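Local coordinates for uncharacterized protein (Streptococcus pneumoniae, PDB 3LFT) that binds L-tryptophan in a cleft between two lobes and is probably the substrate-binding component of an ABC transporter, at residues A[11-16]-A[197-202]; A[17-22]-A[234-239]; A[137-142]-A[168-173]; A[189-194]-A[217-222]. One frame throughout, in Å; residues are numbered along the deposited sequence. Where two conformers were deposited one is given.

Contact 1. Residues A[11-16]-A[197-202]. With TRP (tryptophan), chain C.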
# COMPACT_ATOMS: atom_id res chain seq x y z
N VAL A 11 4.96 -1.67 -9.57
CA VAL A 11 5.82 -2.84 -9.43
C VAL A 11 4.91 -4.03 -9.26
O VAL A 11 3.74 -3.90 -8.93
CB VAL A 11 6.76 -2.68 -8.18
CG1 VAL A 11 5.98 -2.71 -6.86
CG2 VAL A 11 7.88 -3.69 -8.14
N SER A 12 5.47 -5.22 -9.47
CA SER A 12 4.74 -6.45 -9.15
C SER A 12 4.93 -6.80 -7.69
O SER A 12 6.01 -7.18 -7.25
CB SER A 12 5.21 -7.61 -10.03
OG SER A 12 4.84 -7.38 -11.37
N HIS A 13 3.88 -6.62 -6.91
CA HIS A 13 3.76 -7.34 -5.65
C HIS A 13 2.30 -7.76 -5.51
O HIS A 13 1.43 -7.16 -6.14
CB HIS A 13 4.42 -6.58 -4.49
CG HIS A 13 3.71 -5.34 -4.04
ND1 HIS A 13 4.22 -4.07 -4.18
CD2 HIS A 13 2.58 -5.22 -3.32
CE1 HIS A 13 3.41 -3.21 -3.59
NE2 HIS A 13 2.39 -3.88 -3.07
N PRO A 14 2.00 -8.82 -4.74
CA PRO A 14 0.65 -9.39 -4.92
C PRO A 14 -0.49 -8.45 -4.59
O PRO A 14 -1.55 -8.53 -5.21
CB PRO A 14 0.64 -10.60 -3.98
CG PRO A 14 2.09 -11.02 -3.93
CD PRO A 14 2.90 -9.74 -4.01
N SER A 15 -0.28 -7.55 -3.63
CA SER A 15 -1.34 -6.59 -3.30
C SER A 15 -1.70 -5.70 -4.49
O SER A 15 -2.88 -5.48 -4.77
CB SER A 15 -0.92 -5.72 -2.11
OG SER A 15 -0.64 -6.50 -0.96
N LEU A 16 -0.70 -5.22 -5.22
CA LEU A 16 -0.99 -4.39 -6.38
C LEU A 16 -1.68 -5.17 -7.48
O LEU A 16 -2.57 -4.63 -8.16
CB LEU A 16 0.25 -3.66 -6.92
CG LEU A 16 1.03 -2.78 -5.93
CD1 LEU A 16 2.03 -1.91 -6.69
CD2 LEU A 16 0.15 -1.89 -5.05
N THR A 197 8.47 -1.05 -1.70
CA THR A 197 9.83 -1.61 -1.74
C THR A 197 9.90 -2.88 -0.89
O THR A 197 10.31 -3.95 -1.37
CB THR A 197 10.88 -0.56 -1.29
OG1 THR A 197 10.75 0.62 -2.10
CG2 THR A 197 12.31 -1.10 -1.38
N ILE A 198 9.46 -2.78 0.36
CA ILE A 198 9.55 -3.94 1.25
C ILE A 198 8.54 -4.98 0.78
O ILE A 198 8.83 -6.18 0.82
CB ILE A 198 9.34 -3.56 2.73
CG1 ILE A 198 10.28 -2.42 3.14
CG2 ILE A 198 9.52 -4.78 3.65
CD1 ILE A 198 11.79 -2.68 2.95
N ALA A 199 7.37 -4.56 0.30
CA ALA A 199 6.40 -5.58 -0.16
C ALA A 199 6.95 -6.39 -1.33
O ALA A 199 6.72 -7.60 -1.44
CB ALA A 199 5.06 -4.96 -0.53
N SER A 200 7.69 -5.72 -2.22
CA SER A 200 8.27 -6.38 -3.37
C SER A 200 9.42 -7.32 -2.98
O SER A 200 9.73 -8.24 -3.74
CB SER A 200 8.72 -5.35 -4.41
OG SER A 200 9.92 -4.73 -4.01
N GLY A 201 10.04 -7.07 -1.83
CA GLY A 201 11.14 -7.92 -1.36
C GLY A 201 10.81 -8.65 -0.08
O GLY A 201 11.73 -9.04 0.65
N PHE A 202 9.53 -8.86 0.20
CA PHE A 202 9.17 -9.37 1.53
C PHE A 202 9.70 -10.78 1.86
O PHE A 202 10.08 -11.03 3.01
CB PHE A 202 7.68 -9.23 1.84
CG PHE A 202 7.37 -9.51 3.28
CD1 PHE A 202 7.77 -8.61 4.27
CD2 PHE A 202 6.75 -10.70 3.66
CE1 PHE A 202 7.55 -8.89 5.61
CE2 PHE A 202 6.52 -10.96 5.01
CZ PHE A 202 6.92 -10.06 5.97
N TRP C . -0.70 2.44 -0.69
CA TRP C . 0.63 2.17 -1.31
C TRP C . 1.20 3.45 -1.84
O TRP C . 2.09 3.42 -2.70
CB TRP C . 0.48 1.11 -2.42
CG TRP C . -0.02 -0.20 -1.86
CD1 TRP C . -1.33 -0.69 -1.91
CD2 TRP C . 0.77 -1.19 -1.13
NE1 TRP C . -1.37 -1.91 -1.27
CE2 TRP C . -0.18 -2.25 -0.78
CE3 TRP C . 2.09 -1.24 -0.76
CZ2 TRP C . 0.29 -3.34 -0.06
CZ3 TRP C . 2.53 -2.34 -0.03
CH2 TRP C . 1.63 -3.37 0.30
OXT TRP C . 0.78 4.53 -1.41
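His13 meets Ala199 and Ser200 across the ligand cleft of a two-lobed, periplasmic-binding-protein type fold: residues 11-16 come from the lobe built on strand 3-9, and residues 197-202 from the short helix 196-200 of the other lobe. CB of His13 lies 4.0 Å from CA of Ser200. From there chi1 (71°) puts CG between the backbone N and the carbonyl carbon, and chi2 (-113°) turns one ring face to Ala199. CG, ND1 and CD2 all lie against the Ala199 methyl, CD2 nearest at 3.7 Å. That CB sits 3.6 Å from the ring centroid, only 4° off the normal, a CH-pi contact in which a methyl is small enough to sit over the ring centre. CG of Leu16 covers the opposite face nearer its rim, so the ring is sandwiched. Farther out the imidazole turns to the ligand, with CE1 3.7 Å from CE3 of the bound tryptophan and NE2 3.4 Å from its CZ3. His13 is also the N-cap residue of helix 14-29, and in the first turn CB of Ser15 also touches the indole. Beside the histidine, CG2 of Val11 rests 4.2 Å from CB of Ser200, whose hydroxyl OG turns back to donate to Thr197 O at 2.8 Å.

Contact 2. Residues A[17-22]-A[234-239]. With TRP (tryptophan), chain C.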
# COMPACT_ATOMS: atom_id res chain seq x y z
N ASP A 17 -1.30 -6.43 -7.67
CA ASP A 17 -1.98 -7.27 -8.65
C ASP A 17 -3.47 -7.42 -8.31
O ASP A 17 -4.32 -7.37 -9.20
CB ASP A 17 -1.35 -8.66 -8.71
CG ASP A 17 0.07 -8.65 -9.24
OD1 ASP A 17 0.47 -7.75 -9.99
OD2 ASP A 17 0.77 -9.65 -8.98
N LEU A 18 -3.79 -7.56 -7.03
CA LEU A 18 -5.17 -7.70 -6.58
C LEU A 18 -5.95 -6.38 -6.74
O LEU A 18 -7.13 -6.40 -7.15
CB LEU A 18 -5.23 -8.24 -5.15
CG LEU A 18 -6.61 -8.58 -4.58
CD1 LEU A 18 -7.46 -9.48 -5.49
CD2 LEU A 18 -6.40 -9.23 -3.22
N ILE A 19 -5.31 -5.25 -6.46
CA ILE A 19 -5.91 -3.96 -6.76
C ILE A 19 -6.25 -3.85 -8.25
O ILE A 19 -7.36 -3.43 -8.61
CB ILE A 19 -5.00 -2.81 -6.30
CG1 ILE A 19 -4.93 -2.83 -4.76
CG2 ILE A 19 -5.50 -1.46 -6.82
CD1 ILE A 19 -3.83 -1.93 -4.24
N TYR A 20 -5.32 -4.24 -9.13
CA TYR A 20 -5.60 -4.17 -10.55
C TYR A 20 -6.77 -5.08 -10.95
O TYR A 20 -7.61 -4.69 -11.77
CB TYR A 20 -4.34 -4.42 -11.40
CG TYR A 20 -4.57 -4.28 -12.89
CD1 TYR A 20 -4.19 -5.29 -13.78
CD2 TYR A 20 -5.20 -3.15 -13.41
CE1 TYR A 20 -4.40 -5.15 -15.15
CE2 TYR A 20 -5.44 -3.02 -14.77
CZ TYR A 20 -5.04 -4.01 -15.62
OH TYR A 20 -5.27 -3.86 -16.97
N LYS A 21 -6.84 -6.28 -10.38
CA LYS A 21 -7.98 -7.17 -10.61
C LYS A 21 -9.27 -6.45 -10.20
O LYS A 21 -10.27 -6.47 -10.94
CB LYS A 21 -7.80 -8.48 -9.83
CG LYS A 21 -9.09 -9.25 -9.53
CD LYS A 21 -9.59 -10.06 -10.71
CE LYS A 21 -10.87 -10.79 -10.35
NZ LYS A 21 -11.02 -10.94 -8.87
N GLY A 22 -9.24 -5.81 -9.03
CA GLY A 22 -10.39 -5.02 -8.56
C GLY A 22 -10.78 -3.90 -9.51
O GLY A 22 -11.96 -3.68 -9.77
N ILE A 234 -6.30 -3.05 5.05
CA ILE A 234 -7.45 -2.71 4.22
C ILE A 234 -7.60 -3.75 3.13
O ILE A 234 -6.61 -4.34 2.67
CB ILE A 234 -7.26 -1.35 3.62
CG1 ILE A 234 -7.22 -0.32 4.73
CG2 ILE A 234 -8.37 -1.02 2.64
CD1 ILE A 234 -6.45 0.86 4.34
N ASP A 235 -8.84 -3.99 2.71
CA ASP A 235 -9.13 -4.99 1.68
C ASP A 235 -8.67 -4.48 0.30
O ASP A 235 -9.18 -3.48 -0.20
CB ASP A 235 -10.63 -5.31 1.72
CG ASP A 235 -11.04 -6.43 0.80
OD1 ASP A 235 -10.87 -6.31 -0.43
OD2 ASP A 235 -11.64 -7.41 1.30
N GLN A 236 -7.74 -5.22 -0.30
CA GLN A 236 -7.11 -4.77 -1.54
C GLN A 236 -8.07 -4.82 -2.71
O GLN A 236 -8.10 -3.91 -3.55
CB GLN A 236 -5.88 -5.59 -1.85
CG GLN A 236 -4.84 -5.57 -0.71
CD GLN A 236 -4.30 -4.18 -0.47
OE1 GLN A 236 -3.51 -3.68 -1.28
NE2 GLN A 236 -4.71 -3.54 0.62
N HIS A 237 -8.86 -5.88 -2.78
CA HIS A 237 -9.85 -5.95 -3.86
C HIS A 237 -10.86 -4.79 -3.78
O HIS A 237 -11.22 -4.20 -4.81
CB HIS A 237 -10.50 -7.32 -3.92
CG HIS A 237 -11.51 -7.45 -5.00
ND1 HIS A 237 -11.17 -7.69 -6.32
CD2 HIS A 237 -12.85 -7.34 -4.97
CE1 HIS A 237 -12.27 -7.74 -7.05
NE2 HIS A 237 -13.30 -7.53 -6.26
N ASP A 238 -11.31 -4.46 -2.56
CA ASP A 238 -12.20 -3.29 -2.37
C ASP A 238 -11.58 -1.98 -2.88
O ASP A 238 -12.26 -1.15 -3.48
CB ASP A 238 -12.62 -3.13 -0.90
CG ASP A 238 -13.63 -4.18 -0.44
OD1 ASP A 238 -14.26 -4.85 -1.27
OD2 ASP A 238 -13.79 -4.30 0.80
N LEU A 239 -10.29 -1.80 -2.62
CA LEU A 239 -9.58 -0.62 -3.13
C LEU A 239 -9.63 -0.56 -4.63
O LEU A 239 -9.87 0.50 -5.23
CB LEU A 239 -8.12 -0.59 -2.67
CG LEU A 239 -7.89 -0.39 -1.16
CD1 LEU A 239 -6.43 -0.69 -0.84
CD2 LEU A 239 -8.30 1.02 -0.74
N TRP C . -0.70 2.44 -0.69
CA TRP C . 0.63 2.17 -1.31
C TRP C . 1.20 3.45 -1.84
O TRP C . 2.09 3.42 -2.70
CB TRP C . 0.48 1.11 -2.42
CG TRP C . -0.02 -0.20 -1.86
CD1 TRP C . -1.33 -0.69 -1.91
CD2 TRP C . 0.77 -1.19 -1.13
NE1 TRP C . -1.37 -1.91 -1.27
CE2 TRP C . -0.18 -2.25 -0.78
CE3 TRP C . 2.09 -1.24 -0.76
CZ2 TRP C . 0.29 -3.34 -0.06
CZ3 TRP C . 2.53 -2.34 -0.03
CH2 TRP C . 1.63 -3.37 0.30
OXT TRP C . 0.78 4.53 -1.41
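Leu18 meets Gln236 through a first torsion that sets CG of the leucine anti to its backbone N (chi1 -173°), 4.1 Å from CB of Gln236. In Gln236, chi1 (-57°) puts CG beside its own N, and a bend at chi2 carries CD on toward the ligand. The two side chains cross at about a right angle, with CD2 of Leu18 3.9 Å from CB of Gln236. Leu18 also reaches over the start of the second helix, CD1 lying 4.0 Å from CB of His237. The amide of Gln236 is gripped at both ends. NE2 donates to Ile234 O at 2.9 Å from above the carbonyl plane, leaving OE1 to accept from NE1 of the bound tryptophan at 2.8 Å in a nearly straight bond (168° at the hydrogen). A glutamine suits this place because one flat group can be anchored as a donor while it reads the indole N-H as an acceptor. In this periplasmic-binding-protein fold the chain leaves strand 230-233 of one lobe and begins helix 236-251 on the other, beside helix 14-29. Asp235 is the N-cap there, OD1 accepting from Asp238 N. CD1 of Ile19 packs 3.5 Å from OE1 of Gln236 and also touches CD1 of the ligand indole. Gly22, with no side chain to hold the helices apart, lets its CA come within 4.8 Å of CA of His237.

Contact 3. Residues A[137-142]-A[168-173]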
# COMPACT_ATOMS: atom_id res chain seq x y z
N GLY A 137 11.34 -2.24 15.35
CA GLY A 137 12.12 -1.71 14.23
C GLY A 137 11.19 -1.48 13.05
O GLY A 137 10.54 -2.42 12.59
N ALA A 138 11.13 -0.24 12.56
CA ALA A 138 10.33 0.11 11.39
C ALA A 138 11.22 -0.05 10.16
O ALA A 138 12.18 0.68 10.01
CB ALA A 138 9.82 1.57 11.52
N LEU A 139 10.91 -1.04 9.31
CA LEU A 139 11.64 -1.29 8.06
C LEU A 139 10.82 -0.73 6.90
O LEU A 139 9.68 -1.13 6.70
CB LEU A 139 11.84 -2.80 7.90
CG LEU A 139 12.50 -3.25 6.60
CD1 LEU A 139 13.95 -2.78 6.53
CD2 LEU A 139 12.43 -4.76 6.48
N TYR A 140 11.42 0.16 6.12
CA TYR A 140 10.68 0.86 5.06
C TYR A 140 11.66 1.51 4.13
O TYR A 140 12.87 1.58 4.41
CB TYR A 140 9.76 1.93 5.65
CG TYR A 140 10.45 3.12 6.30
CD1 TYR A 140 10.42 4.38 5.67
CD2 TYR A 140 11.08 3.02 7.54
CE1 TYR A 140 11.02 5.49 6.25
CE2 TYR A 140 11.69 4.13 8.12
CZ TYR A 140 11.63 5.36 7.48
OH TYR A 140 12.23 6.46 8.07
N SER A 141 11.14 2.03 3.02
CA SER A 141 12.02 2.68 2.05
C SER A 141 12.06 4.19 2.22
O SER A 141 11.02 4.84 2.40
CB SER A 141 11.58 2.30 0.66
OG SER A 141 12.45 2.93 -0.27
N SER A 142 13.27 4.76 2.15
CA SER A 142 13.44 6.21 2.06
C SER A 142 12.98 6.74 0.67
O SER A 142 12.88 7.95 0.47
CB SER A 142 14.90 6.58 2.35
OG SER A 142 15.78 5.84 1.52
N PHE A 168 14.68 1.98 10.40
CA PHE A 168 15.66 1.31 9.55
C PHE A 168 15.19 1.48 8.12
O PHE A 168 14.55 0.60 7.53
CB PHE A 168 15.82 -0.16 9.93
CG PHE A 168 16.34 -0.37 11.32
CD1 PHE A 168 17.72 -0.49 11.54
CD2 PHE A 168 15.47 -0.41 12.41
CE1 PHE A 168 18.21 -0.67 12.83
CE2 PHE A 168 15.95 -0.59 13.70
CZ PHE A 168 17.32 -0.71 13.91
N ALA A 169 15.49 2.66 7.57
CA ALA A 169 15.14 2.96 6.20
C ALA A 169 16.17 2.38 5.25
O ALA A 169 17.38 2.37 5.54
CB ALA A 169 15.00 4.46 5.99
N VAL A 170 15.68 1.86 4.13
CA VAL A 170 16.52 1.41 3.02
C VAL A 170 16.20 2.22 1.77
O VAL A 170 15.05 2.63 1.58
CB VAL A 170 16.34 -0.12 2.74
CG1 VAL A 170 16.77 -0.96 3.96
CG2 VAL A 170 14.90 -0.48 2.39
N PRO A 171 17.21 2.48 0.91
CA PRO A 171 16.90 3.19 -0.34
C PRO A 171 16.33 2.31 -1.45
O PRO A 171 15.79 2.83 -2.43
CB PRO A 171 18.26 3.75 -0.77
CG PRO A 171 19.25 2.75 -0.24
CD PRO A 171 18.67 2.31 1.10
N SER A 172 16.50 1.00 -1.32
CA SER A 172 16.10 0.03 -2.33
C SER A 172 16.00 -1.35 -1.72
O SER A 172 16.29 -1.54 -0.54
CB SER A 172 17.11 -0.01 -3.49
OG SER A 172 18.21 -0.85 -3.15
N THR A 173 15.61 -2.33 -2.54
CA THR A 173 15.47 -3.71 -2.07
C THR A 173 16.82 -4.35 -1.78
O THR A 173 16.91 -5.32 -1.03
CB THR A 173 14.73 -4.62 -3.08
OG1 THR A 173 15.32 -4.47 -4.38
CG2 THR A 173 13.25 -4.26 -3.15
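Leu139 and Ser141 share one face of the sheet with Phe168 and Val170, and this is the close-packed side of the contact. CD1 of Leu139 approaches CG1 of Val170 at 4.2 Å, and helices 176-183 and 196-200 lie against these apolar residues. The ring of Phe168 turns its edge to Gly137, with CE2 4.0 Å from CA; a residue without a side chain makes room for the phenyl beside the strand. The backbones are joined as parallel neighbours. Phe168 N donates to Ala138 O, and Val170 N to Tyr140 O, each at 2.8 Å, while the bond from Tyr140 N to Phe168 O is weak. Strands 135-141 and 164-170, linked by helix 145-160, form the beta-alpha-beta unit of this Rossmann-like lobe, with 164-170 at the sheet's edge. The other face is more exposed at Ala169, whose CB nonetheless lies over one face of the Tyr140 ring, 3.8 Å from CZ and offset toward the rim. Val151 and Ser147 of the connecting helix also touch this tyrosine. Solvent is met again at Ser142 and Pro171, where the strands give way to loops and Ser142 N donates to Val170 O at 2.8 Å. Ser142 OG lies 3.4 Å from CA of Pro171 and is at most weakly bonded to Val170 O.

Contact 4. Residues A[189-194]-A[217-222]. With TRP (tryptophan), chain C.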
# COMPACT_ATOMS: atom_id res chain seq x y z
N ALA A 189 10.66 -6.65 17.59
CA ALA A 189 9.70 -6.93 16.54
C ALA A 189 9.99 -6.03 15.37
O ALA A 189 10.54 -4.93 15.56
CB ALA A 189 8.26 -6.69 17.04
N ILE A 190 9.64 -6.50 14.19
CA ILE A 190 9.78 -5.72 12.95
C ILE A 190 8.40 -5.28 12.52
O ILE A 190 7.49 -6.11 12.48
CB ILE A 190 10.44 -6.56 11.82
CG1 ILE A 190 11.85 -7.01 12.22
CG2 ILE A 190 10.46 -5.77 10.49
CD1 ILE A 190 12.37 -8.14 11.35
N TRP A 191 8.24 -4.00 12.21
CA TRP A 191 7.01 -3.46 11.63
C TRP A 191 7.30 -2.88 10.26
O TRP A 191 8.33 -2.23 10.05
CB TRP A 191 6.40 -2.39 12.55
CG TRP A 191 5.25 -1.64 11.97
CD1 TRP A 191 3.96 -2.06 11.89
CD2 TRP A 191 5.31 -0.34 11.38
NE1 TRP A 191 3.19 -1.08 11.27
CE2 TRP A 191 4.00 -0.01 10.97
CE3 TRP A 191 6.33 0.60 11.21
CZ2 TRP A 191 3.69 1.21 10.36
CZ3 TRP A 191 6.02 1.82 10.59
CH2 TRP A 191 4.72 2.12 10.19
N VAL A 192 6.42 -3.17 9.31
CA VAL A 192 6.57 -2.68 7.93
C VAL A 192 5.31 -1.92 7.57
O VAL A 192 4.21 -2.47 7.68
CB VAL A 192 6.74 -3.83 6.92
CG1 VAL A 192 6.96 -3.27 5.51
CG2 VAL A 192 7.92 -4.71 7.30
N PRO A 193 5.42 -0.65 7.14
CA PRO A 193 4.25 0.09 6.69
C PRO A 193 3.75 -0.42 5.33
O PRO A 193 4.28 -1.42 4.79
CB PRO A 193 4.75 1.54 6.61
CG PRO A 193 6.21 1.44 6.43
CD PRO A 193 6.66 0.15 7.09
N ILE A 194 2.75 0.25 4.79
CA ILE A 194 2.26 -0.04 3.44
C ILE A 194 3.32 0.53 2.48
O ILE A 194 3.25 1.70 2.08
CB ILE A 194 0.84 0.56 3.20
CG1 ILE A 194 -0.15 0.15 4.29
CG2 ILE A 194 0.32 0.11 1.85
CD1 ILE A 194 -1.46 0.92 4.20
N TYR A 217 5.30 -7.66 11.91
CA TYR A 217 3.97 -7.09 11.73
C TYR A 217 3.96 -6.25 10.44
O TYR A 217 4.18 -5.03 10.48
CB TYR A 217 3.62 -6.21 12.92
CG TYR A 217 3.30 -6.94 14.21
CD1 TYR A 217 1.98 -7.30 14.49
CD2 TYR A 217 4.28 -7.25 15.15
CE1 TYR A 217 1.65 -7.93 15.69
CE2 TYR A 217 3.95 -7.90 16.36
CZ TYR A 217 2.64 -8.23 16.60
OH TYR A 217 2.28 -8.85 17.78
N PRO A 218 3.73 -6.89 9.29
CA PRO A 218 3.86 -6.20 8.00
C PRO A 218 2.47 -5.82 7.48
O PRO A 218 1.54 -6.63 7.53
CB PRO A 218 4.51 -7.25 7.11
CG PRO A 218 3.92 -8.58 7.62
CD PRO A 218 3.56 -8.35 9.10
N SER A 219 2.33 -4.60 6.97
CA SER A 219 1.02 -4.01 6.64
C SER A 219 0.41 -4.46 5.33
O SER A 219 0.01 -3.63 4.49
CB SER A 219 1.12 -2.48 6.71
OG SER A 219 1.57 -2.07 7.98
N ALA A 220 0.32 -5.78 5.13
CA ALA A 220 -0.44 -6.35 4.02
C ALA A 220 -0.72 -7.81 4.26
O ALA A 220 0.13 -8.54 4.76
CB ALA A 220 0.34 -6.23 2.71
N THR A 221 -1.93 -8.24 3.89
CA THR A 221 -2.29 -9.65 3.91
C THR A 221 -1.27 -10.48 3.16
O THR A 221 -0.88 -11.53 3.64
CB THR A 221 -3.70 -9.86 3.34
OG1 THR A 221 -4.62 -9.16 4.18
CG2 THR A 221 -4.09 -11.33 3.27
N ALA A 222 -0.83 -9.98 2.00
CA ALA A 222 0.11 -10.72 1.18
C ALA A 222 1.45 -10.95 1.87
O ALA A 222 2.11 -11.94 1.57
CB ALA A 222 0.31 -10.01 -0.14
N TRP C . -0.70 2.44 -0.69
CA TRP C . 0.63 2.17 -1.31
C TRP C . 1.20 3.45 -1.84
O TRP C . 2.09 3.42 -2.70
CB TRP C . 0.48 1.11 -2.42
CG TRP C . -0.02 -0.20 -1.86
CD1 TRP C . -1.33 -0.69 -1.91
CD2 TRP C . 0.77 -1.19 -1.13
NE1 TRP C . -1.37 -1.91 -1.27
CE2 TRP C . -0.18 -2.25 -0.78
CE3 TRP C . 2.09 -1.24 -0.76
CZ2 TRP C . 0.29 -3.34 -0.06
CZ3 TRP C . 2.53 -2.34 -0.03
CH2 TRP C . 1.63 -3.37 0.30
OXT TRP C . 0.78 4.53 -1.41
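Val192 and Pro218 form the apolar centre on one face of the sheet, their CB atoms 4.1 Å apart. On the other face CD1 of the Trp191 indole lies 3.3 Å from Tyr217 O and near Tyr217 CB; the indole also stacks with Phe154, and its NE1 is bonded to Gln122. Around this core the backbones run parallel. Tyr217 N donates to Ile190 O at 2.7 Å, and Val192 N to Tyr217 O. Strand 216-218 is the outermost of the four-stranded parallel sheet in this Rossmann-like lobe, so Pro218, which has no N-H to offer, fits between two residues that supply the bonds inward. Both strands end toward the ligand cleft. There Ser219, centre of an inverse gamma turn closed by Ala220 N to Pro218 O, carries the polar edge: its N and its OG both donate to Val192 O, at 2.9 and 2.7 Å. OG sits beside the backbone N (chi1 -57°) and meets a lone pair in the carbonyl plane. Next to it CG1 of Ile194 packs 3.8 Å from CB of Ser219, while the other branch, CG2, presses on the bound tryptophan 3.3 Å from CD2.

From the N terminus, residues 11-16 lead into helix 14-29 and residues 17-22 continue it; they open the two longest loops, those of contacts 1 and 2. Contact 3 opens at 137 and closes first, finishing a beta-alpha-beta unit inside both of them. Contact 4 then opens at strand 189-192, before 197-202 closes contact 1, so these two cross; it closes at 217-222, still within the span of contact 2. Contact 2 closes last, at 234-239, and crosses contact 1. Contacts 3 and 4 follow in series and join through neighbouring strands of one sheet, contact 1 bridges the lobes, and contacts 1, 2 and 4 converge on the bound tryptophan.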